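PDB 3I4T: diphthine synthase from Entamoeba histolytica, which probably transfers methyl groups from S-adenosylmethionine to the modified histidine of elongation factor 2 during diphthamide synthesis. Local coordinates for residues I138-L143 against A240-A245; N212-Q217 against H267-P272. One frame throughout, in Å; residues are numbered along the deposited sequence.

Contact 1 (I138-L143 against A240-A245)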
ATOM      1  N   ILE A 138      -4.609  -6.160  -1.811  1.00 35.21           N
ATOM      2  CA  ILE A 138      -5.557  -7.064  -1.139  1.00 34.87           C
ATOM      3  C   ILE A 138      -6.934  -6.405  -0.929  1.00 34.88           C
ATOM      4  O   ILE A 138      -7.890  -7.046  -0.475  1.00 34.36           O
ATOM      5  CB  ILE A 138      -5.012  -7.577   0.246  1.00 34.80           C
ATOM      6  CG1 ILE A 138      -4.536  -6.398   1.089  1.00 34.47           C
ATOM      7  CG2 ILE A 138      -3.911  -8.610   0.047  1.00 33.43           C
ATOM      8  CD1 ILE A 138      -4.595  -6.627   2.563  1.00 36.17           C
ATOM      9  N   GLY A 139      -7.011  -5.118  -1.252  1.00 34.90           N
ATOM     10  CA  GLY A 139      -8.274  -4.404  -1.306  1.00 35.13           C
ATOM     11  C   GLY A 139      -9.273  -5.023  -2.256  1.00 35.29           C
ATOM     12  O   GLY A 139     -10.468  -4.776  -2.141  1.00 35.63           O
ATOM     13  N   CYS A 140      -8.805  -5.849  -3.183  1.00 35.50           N
ATOM     14  CA  CYS A 140      -9.710  -6.478  -4.146  1.00 36.27           C
ATOM     15  C   CYS A 140     -10.614  -7.513  -3.505  1.00 35.79           C
ATOM     16  O   CYS A 140     -11.560  -7.991  -4.135  1.00 36.30           O
ATOM     17  CB  CYS A 140      -8.948  -7.078  -5.332  1.00 36.21           C
ATOM     18  SG  CYS A 140      -7.757  -8.319  -4.889  1.00 40.54           S
ATOM     19  N   SER A 141     -10.331  -7.840  -2.248  1.00 35.30           N
ATOM     20  CA  SER A 141     -11.149  -8.773  -1.477  1.00 35.08           C
ATOM     21  C   SER A 141     -12.523  -8.187  -1.136  1.00 34.89           C
ATOM     22  O   SER A 141     -13.492  -8.921  -0.940  1.00 34.97           O
ATOM     23  CB  SER A 141     -10.432  -9.134  -0.181  1.00 34.89           C
ATOM     24  OG  SER A 141     -10.194  -7.961   0.583  1.00 34.65           O
ATOM     25  N   GLY A 142     -12.594  -6.865  -1.043  1.00 34.61           N
ATOM     26  CA  GLY A 142     -13.802  -6.207  -0.570  1.00 34.10           C
ATOM     27  C   GLY A 142     -13.674  -5.704   0.852  1.00 33.61           C
ATOM     28  O   GLY A 142     -14.508  -4.925   1.311  1.00 33.69           O
ATOM     29  N   LEU A 143     -12.634  -6.141   1.557  1.00 33.05           N
ATOM     30  CA  LEU A 143     -12.371  -5.619   2.894  1.00 32.52           C
ATOM     31  C   LEU A 143     -11.789  -4.201   2.795  1.00 32.58           C
ATOM     32  O   LEU A 143     -10.973  -3.914   1.902  1.00 32.18           O
ATOM     33  CB  LEU A 143     -11.454  -6.559   3.689  1.00 31.89           C
ATOM     34  CG  LEU A 143     -12.019  -7.932   4.107  1.00 32.00           C
ATOM     35  CD1 LEU A 143     -10.899  -8.836   4.558  1.00 31.60           C
ATOM     36  CD2 LEU A 143     -13.124  -7.874   5.196  1.00 30.96           C
ATOM     37  N   ALA A 240      -4.470 -15.866  -3.840  1.00 35.00           N
ATOM     38  CA  ALA A 240      -3.319 -16.315  -4.603  1.00 34.38           C
ATOM     39  C   ALA A 240      -3.116 -15.405  -5.804  1.00 34.20           C
ATOM     40  O   ALA A 240      -4.073 -15.039  -6.478  1.00 34.12           O
ATOM     41  CB  ALA A 240      -3.520 -17.757  -5.051  1.00 33.96           C
ATOM     42  N   ARG A 241      -1.861 -15.055  -6.068  1.00 34.37           N
ATOM     43  CA  ARG A 241      -1.478 -14.254  -7.232  1.00 34.65           C
ATOM     44  C   ARG A 241      -2.241 -12.918  -7.318  1.00 35.14           C
ATOM     45  O   ARG A 241      -2.798 -12.563  -8.358  1.00 35.53           O
ATOM     46  CB  ARG A 241      -1.588 -15.086  -8.519  1.00 34.37           C
ATOM     47  CG  ARG A 241      -0.761 -16.365  -8.456  1.00 34.47           C
ATOM     48  CD  ARG A 241      -1.044 -17.342  -9.585  1.00 32.45           C
ATOM     49  NE  ARG A 241      -2.429 -17.812  -9.607  1.00 32.34           N
ATOM     50  CZ  ARG A 241      -2.935 -18.755  -8.817  1.00 32.15           C
ATOM     51  NH1 ARG A 241      -2.193 -19.348  -7.889  1.00 32.38           N
ATOM     52  NH2 ARG A 241      -4.207 -19.096  -8.947  1.00 33.33           N
ATOM     53  N   VAL A 242      -2.246 -12.178  -6.215  1.00 35.64           N
ATOM     54  CA  VAL A 242      -2.925 -10.887  -6.158  1.00 36.34           C
ATOM     55  C   VAL A 242      -2.401  -9.952  -7.249  1.00 36.59           C
ATOM     56  O   VAL A 242      -1.193  -9.853  -7.475  1.00 36.86           O
ATOM     57  CB  VAL A 242      -2.822 -10.253  -4.742  1.00 36.62           C
ATOM     58  CG1 VAL A 242      -3.454  -8.884  -4.693  1.00 36.00           C
ATOM     59  CG2 VAL A 242      -3.496 -11.160  -3.713  1.00 37.32           C
ATOM     60  N   ALA A 243      -3.328  -9.315  -7.957  1.00 36.87           N
ATOM     61  CA  ALA A 243      -2.998  -8.349  -9.003  1.00 37.21           C
ATOM     62  C   ALA A 243      -2.414  -8.990 -10.271  1.00 37.30           C
ATOM     63  O   ALA A 243      -1.969  -8.282 -11.177  1.00 37.21           O
ATOM     64  CB  ALA A 243      -2.059  -7.253  -8.453  1.00 37.04           C
ATOM     65  N   CYS A 244      -2.428 -10.321 -10.332  1.00 37.51           N
ATOM     66  CA  CYS A 244      -2.067 -11.049 -11.557  1.00 37.62           C
ATOM     67  C   CYS A 244      -3.321 -11.413 -12.354  1.00 37.90           C
ATOM     68  O   CYS A 244      -4.429 -11.398 -11.822  1.00 38.33           O
ATOM     69  CB  CYS A 244      -1.260 -12.310 -11.216  1.00 37.35           C
ATOM     70  SG  CYS A 244       0.226 -11.998 -10.188  1.00 37.39           S
ATOM     71  N   ALA A 245      -3.152 -11.753 -13.626  1.00 38.08           N
ATOM     72  CA  ALA A 245      -4.275 -12.191 -14.459  1.00 38.15           C
ATOM     73  C   ALA A 245      -5.006 -13.448 -13.937  1.00 38.29           C
ATOM     74  O   ALA A 245      -6.242 -13.532 -14.008  1.00 38.72           O
ATOM     75  CB  ALA A 245      -3.820 -12.383 -15.900  1.00 37.98           C
TER
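V242 sets its CG1 methyl against the 3-10 turn 138-141, meeting I138 and C140 in the C-terminal α/β half of a tetrapyrrole-methylase fold. The 3-10 turn follows directly on helix 134-137, while A240 ends strand 235-240 and the residues after it lead across a β-hairpin to strand 248-253. A type II turn from R241 to C244, closed by a bond of 3.0 Å from C244 N to R241 O, places V242 at its second position, with CB pointing toward the 3-10 turn.

CG1 makes the contact; it lies anti to the backbone N (chi1 177°) and leads the approach, coming within 4.1 Å of I138 N at the start of the 3-10 turn. This is van der Waals contact with a backbone atom and not a polar bond. The same methyl meets C140 SG at 4.3 Å, the sulfur reaching in from a cysteine whose CB already points to the hairpin. CG2, the other branch, stays farther off, 4.6 Å from I138 CG2, and the rest of the isoleucine, CG1 and CD1, leads away to strand 267-271. I134 and A137 of helix 134-137 also touch V242, continuing the apolar surroundings. C140 packs on Y107 of the second subunit and A243 on H130 of that subunit, so the contact adjoins the dimer interface.

Behind the touching residues, S141 bonds back onto the 3-10 turn. Its OG donates to I138 O at 2.7 Å, nearly in line with the carbonyl bond (169°), and I138 O also accepts from S141 N. OG in turn accepts from L143 N at 3.2 Å, completing an ST turn.

Contact 2 (N212-Q217 against H267-P272)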
ATOM      1  N   ASN A 212      -2.727 -23.391   2.547  1.00 37.16           N
ATOM      2  CA  ASN A 212      -3.013 -24.689   3.166  1.00 37.07           C
ATOM      3  C   ASN A 212      -2.138 -24.937   4.397  1.00 37.33           C
ATOM      4  O   ASN A 212      -2.649 -25.241   5.483  1.00 37.49           O
ATOM      5  CB  ASN A 212      -2.832 -25.838   2.154  1.00 36.87           C
ATOM      6  CG  ASN A 212      -3.575 -25.600   0.838  1.00 37.62           C
ATOM      7  OD1 ASN A 212      -2.983 -25.145  -0.142  1.00 39.81           O
ATOM      8  ND2 ASN A 212      -4.869 -25.907   0.812  1.00 36.04           N
ATOM      9  N   GLN A 213      -0.822 -24.798   4.215  1.00 37.37           N
ATOM     10  CA  GLN A 213       0.156 -24.952   5.295  1.00 37.55           C
ATOM     11  C   GLN A 213       0.016 -23.852   6.338  1.00 37.69           C
ATOM     12  O   GLN A 213       0.316 -24.067   7.512  1.00 38.04           O
ATOM     13  CB  GLN A 213       1.582 -24.917   4.752  1.00 37.41           C
ATOM     14  CG  GLN A 213       1.939 -26.047   3.837  1.00 38.04           C
ATOM     15  CD  GLN A 213       3.204 -25.766   3.039  1.00 39.37           C
ATOM     16  OE1 GLN A 213       3.329 -24.732   2.375  1.00 39.63           O
ATOM     17  NE2 GLN A 213       4.148 -26.694   3.096  1.00 39.21           N
ATOM     18  N   CYS A 214      -0.417 -22.673   5.901  1.00 37.60           N
ATOM     19  CA  CYS A 214      -0.667 -21.555   6.804  1.00 37.51           C
ATOM     20  C   CYS A 214      -1.838 -21.854   7.735  1.00 37.02           C
ATOM     21  O   CYS A 214      -1.719 -21.712   8.946  1.00 36.84           O
ATOM     22  CB  CYS A 214      -0.949 -20.268   6.018  1.00 37.63           C
ATOM     23  SG  CYS A 214      -1.502 -18.898   7.090  1.00 39.38           S
ATOM     24  N   ILE A 215      -2.970 -22.252   7.157  1.00 36.68           N
ATOM     25  CA  ILE A 215      -4.167 -22.571   7.937  1.00 36.24           C
ATOM     26  C   ILE A 215      -3.889 -23.748   8.862  1.00 36.89           C
ATOM     27  O   ILE A 215      -4.298 -23.741  10.010  1.00 37.22           O
ATOM     28  CB  ILE A 215      -5.397 -22.849   7.022  1.00 35.90           C
ATOM     29  CG1 ILE A 215      -5.848 -21.571   6.307  1.00 33.44           C
ATOM     30  CG2 ILE A 215      -6.550 -23.450   7.812  1.00 35.19           C
ATOM     31  CD1 ILE A 215      -6.913 -21.798   5.267  1.00 31.16           C
ATOM     32  N   GLU A 216      -3.168 -24.745   8.376  1.00 37.74           N
ATOM     33  CA  GLU A 216      -2.827 -25.893   9.203  1.00 39.05           C
ATOM     34  C   GLU A 216      -2.130 -25.436  10.480  1.00 38.93           C
ATOM     35  O   GLU A 216      -2.539 -25.803  11.580  1.00 39.25           O
ATOM     36  CB  GLU A 216      -1.934 -26.873   8.426  1.00 39.77           C
ATOM     37  CG  GLU A 216      -1.766 -28.236   9.077  1.00 42.42           C
ATOM     38  CD  GLU A 216      -0.543 -28.978   8.544  1.00 48.06           C
ATOM     39  OE1 GLU A 216       0.575 -28.400   8.583  1.00 49.23           O
ATOM     40  OE2 GLU A 216      -0.695 -30.140   8.087  1.00 49.85           O
ATOM     41  N   GLN A 217      -1.092 -24.618  10.322  1.00 38.88           N
ATOM     42  CA  GLN A 217      -0.302 -24.140  11.456  1.00 38.65           C
ATOM     43  C   GLN A 217      -1.132 -23.285  12.426  1.00 38.95           C
ATOM     44  O   GLN A 217      -1.019 -23.444  13.642  1.00 38.89           O
ATOM     45  CB  GLN A 217       0.916 -23.351  10.969  1.00 38.31           C
ATOM     46  CG  GLN A 217       2.017 -23.279  12.009  1.00 37.28           C
ATOM     47  CD  GLN A 217       3.090 -22.266  11.674  1.00 34.64           C
ATOM     48  OE1 GLN A 217       3.089 -21.156  12.207  1.00 34.18           O
ATOM     49  NE2 GLN A 217       4.021 -22.647  10.807  1.00 31.30           N
ATOM     50  N   HIS A 267       1.026 -16.693  -2.204  1.00 35.30           N
ATOM     51  CA  HIS A 267      -0.227 -16.749  -1.439  1.00 34.36           C
ATOM     52  C   HIS A 267      -0.178 -15.849  -0.202  1.00 33.71           C
ATOM     53  O   HIS A 267       0.897 -15.598   0.351  1.00 33.05           O
ATOM     54  CB  HIS A 267      -0.544 -18.165  -0.931  1.00 34.21           C
ATOM     55  CG  HIS A 267      -0.763 -19.195  -1.996  1.00 34.21           C
ATOM     56  ND1 HIS A 267      -0.928 -20.533  -1.695  1.00 34.73           N
ATOM     57  CD2 HIS A 267      -0.829 -19.103  -3.345  1.00 34.49           C
ATOM     58  CE1 HIS A 267      -1.092 -21.218  -2.811  1.00 34.55           C
ATOM     59  NE2 HIS A 267      -1.031 -20.374  -3.828  1.00 35.91           N
ATOM     60  N   CYS A 268      -1.355 -15.393   0.228  1.00 32.98           N
ATOM     61  CA  CYS A 268      -1.537 -14.791   1.542  1.00 32.95           C
ATOM     62  C   CYS A 268      -2.973 -14.963   2.029  1.00 32.53           C
ATOM     63  O   CYS A 268      -3.865 -15.321   1.256  1.00 32.67           O
ATOM     64  CB  CYS A 268      -1.154 -13.308   1.551  1.00 33.26           C
ATOM     65  SG  CYS A 268      -2.231 -12.288   0.552  1.00 34.53           S
ATOM     66  N   LEU A 269      -3.178 -14.684   3.313  1.00 31.77           N
ATOM     67  CA  LEU A 269      -4.438 -14.913   3.984  1.00 31.10           C
ATOM     68  C   LEU A 269      -4.947 -13.634   4.634  1.00 30.96           C
ATOM     69  O   LEU A 269      -4.169 -12.855   5.188  1.00 31.25           O
ATOM     70  CB  LEU A 269      -4.240 -15.984   5.066  1.00 31.07           C
ATOM     71  CG  LEU A 269      -5.478 -16.506   5.783  1.00 29.94           C
ATOM     72  CD1 LEU A 269      -6.368 -17.267   4.828  1.00 29.90           C
ATOM     73  CD2 LEU A 269      -5.067 -17.386   6.931  1.00 30.44           C
ATOM     74  N   LEU A 270      -6.253 -13.420   4.565  1.00 30.52           N
ATOM     75  CA  LEU A 270      -6.879 -12.322   5.286  1.00 30.29           C
ATOM     76  C   LEU A 270      -7.823 -12.859   6.345  1.00 30.28           C
ATOM     77  O   LEU A 270      -8.717 -13.663   6.059  1.00 30.27           O
ATOM     78  CB  LEU A 270      -7.632 -11.384   4.346  1.00 30.03           C
ATOM     79  CG  LEU A 270      -6.952 -10.915   3.057  1.00 30.47           C
ATOM     80  CD1 LEU A 270      -7.900  -9.980   2.311  1.00 31.58           C
ATOM     81  CD2 LEU A 270      -5.621 -10.239   3.304  1.00 28.07           C
ATOM     82  N   ILE A 271      -7.598 -12.423   7.576  1.00 30.10           N
ATOM     83  CA  ILE A 271      -8.464 -12.781   8.667  1.00 30.18           C
ATOM     84  C   ILE A 271      -9.277 -11.550   9.056  1.00 30.40           C
ATOM     85  O   ILE A 271      -8.766 -10.651   9.736  1.00 30.14           O
ATOM     86  CB  ILE A 271      -7.682 -13.338   9.884  1.00 30.20           C
ATOM     87  CG1 ILE A 271      -6.797 -14.518   9.460  1.00 28.13           C
ATOM     88  CG2 ILE A 271      -8.665 -13.750  10.989  1.00 30.12           C
ATOM     89  CD1 ILE A 271      -5.843 -15.015  10.556  1.00 25.20           C
ATOM     90  N   PRO A 272     -10.543 -11.499   8.605  1.00 30.47           N
ATOM     91  CA  PRO A 272     -11.429 -10.366   8.869  1.00 30.65           C
ATOM     92  C   PRO A 272     -11.618 -10.135  10.357  1.00 31.02           C
ATOM     93  O   PRO A 272     -11.491 -11.076  11.129  1.00 31.35           O
ATOM     94  CB  PRO A 272     -12.760 -10.804   8.246  1.00 30.71           C
ATOM     95  CG  PRO A 272     -12.396 -11.830   7.213  1.00 30.48           C
ATOM     96  CD  PRO A 272     -11.167 -12.517   7.733  1.00 30.50           C
TER
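C214 on helix 211-225 and L269 on strand 267-271 mark the nearest approach of the two backbones, with their CA atoms 8.1 Å apart, and side chains alone bridge that separation. L269 supplies the touching group from the strand. Its CB points toward the helix, with CG anti to the backbone N (chi1 -173°), and CD2 is the methyl that meets residues from two successive helix positions. C214 SG comes within 3.9 Å of L269 CD2. From another direction I215 CG1 approaches the same methyl at 4.3 Å, with I215 CD1 a little farther off, 4.6 Å from L269 CD1.

This is a helix laid against one face of a mixed β-sheet, the layered α/β build of the C-terminal half of the tetrapyrrole-methylase fold. Strand 267-271 is an inner strand here, paired antiparallel with 180-187 and 235-240; L184 and V236 on these neighbours pack against C214 and L269 respectively. M254 and L257 of helix 254-257 touch I215. At the helix start the chemistry turns polar: N212 ND2 is hydrogen-bonded to the carbonyl oxygens of L258 and Y260.

Strand 267-271 connects the two contacts, whose centres lie about 15 Å apart. Contact 2 uses the strand directly through L269, while the next residue, L270, points to the opposite face and packs against 138-143 of contact 1, with I138 CD1 3.8 Å from L270 CD2. A second join is A240 CB against H267 CD2 at 3.5 Å. Both are largely buried and made by apolar groups, without a hydrogen bond across either, though contact 1 includes a partly exposed cysteine and a methyl against a backbone nitrogen. Their settings differ: contact 2 joins regular elements, helix to sheet, away from the second subunit, whereas contact 1 joins two turns near the dimer interface, shaped by internal hydrogen bonds.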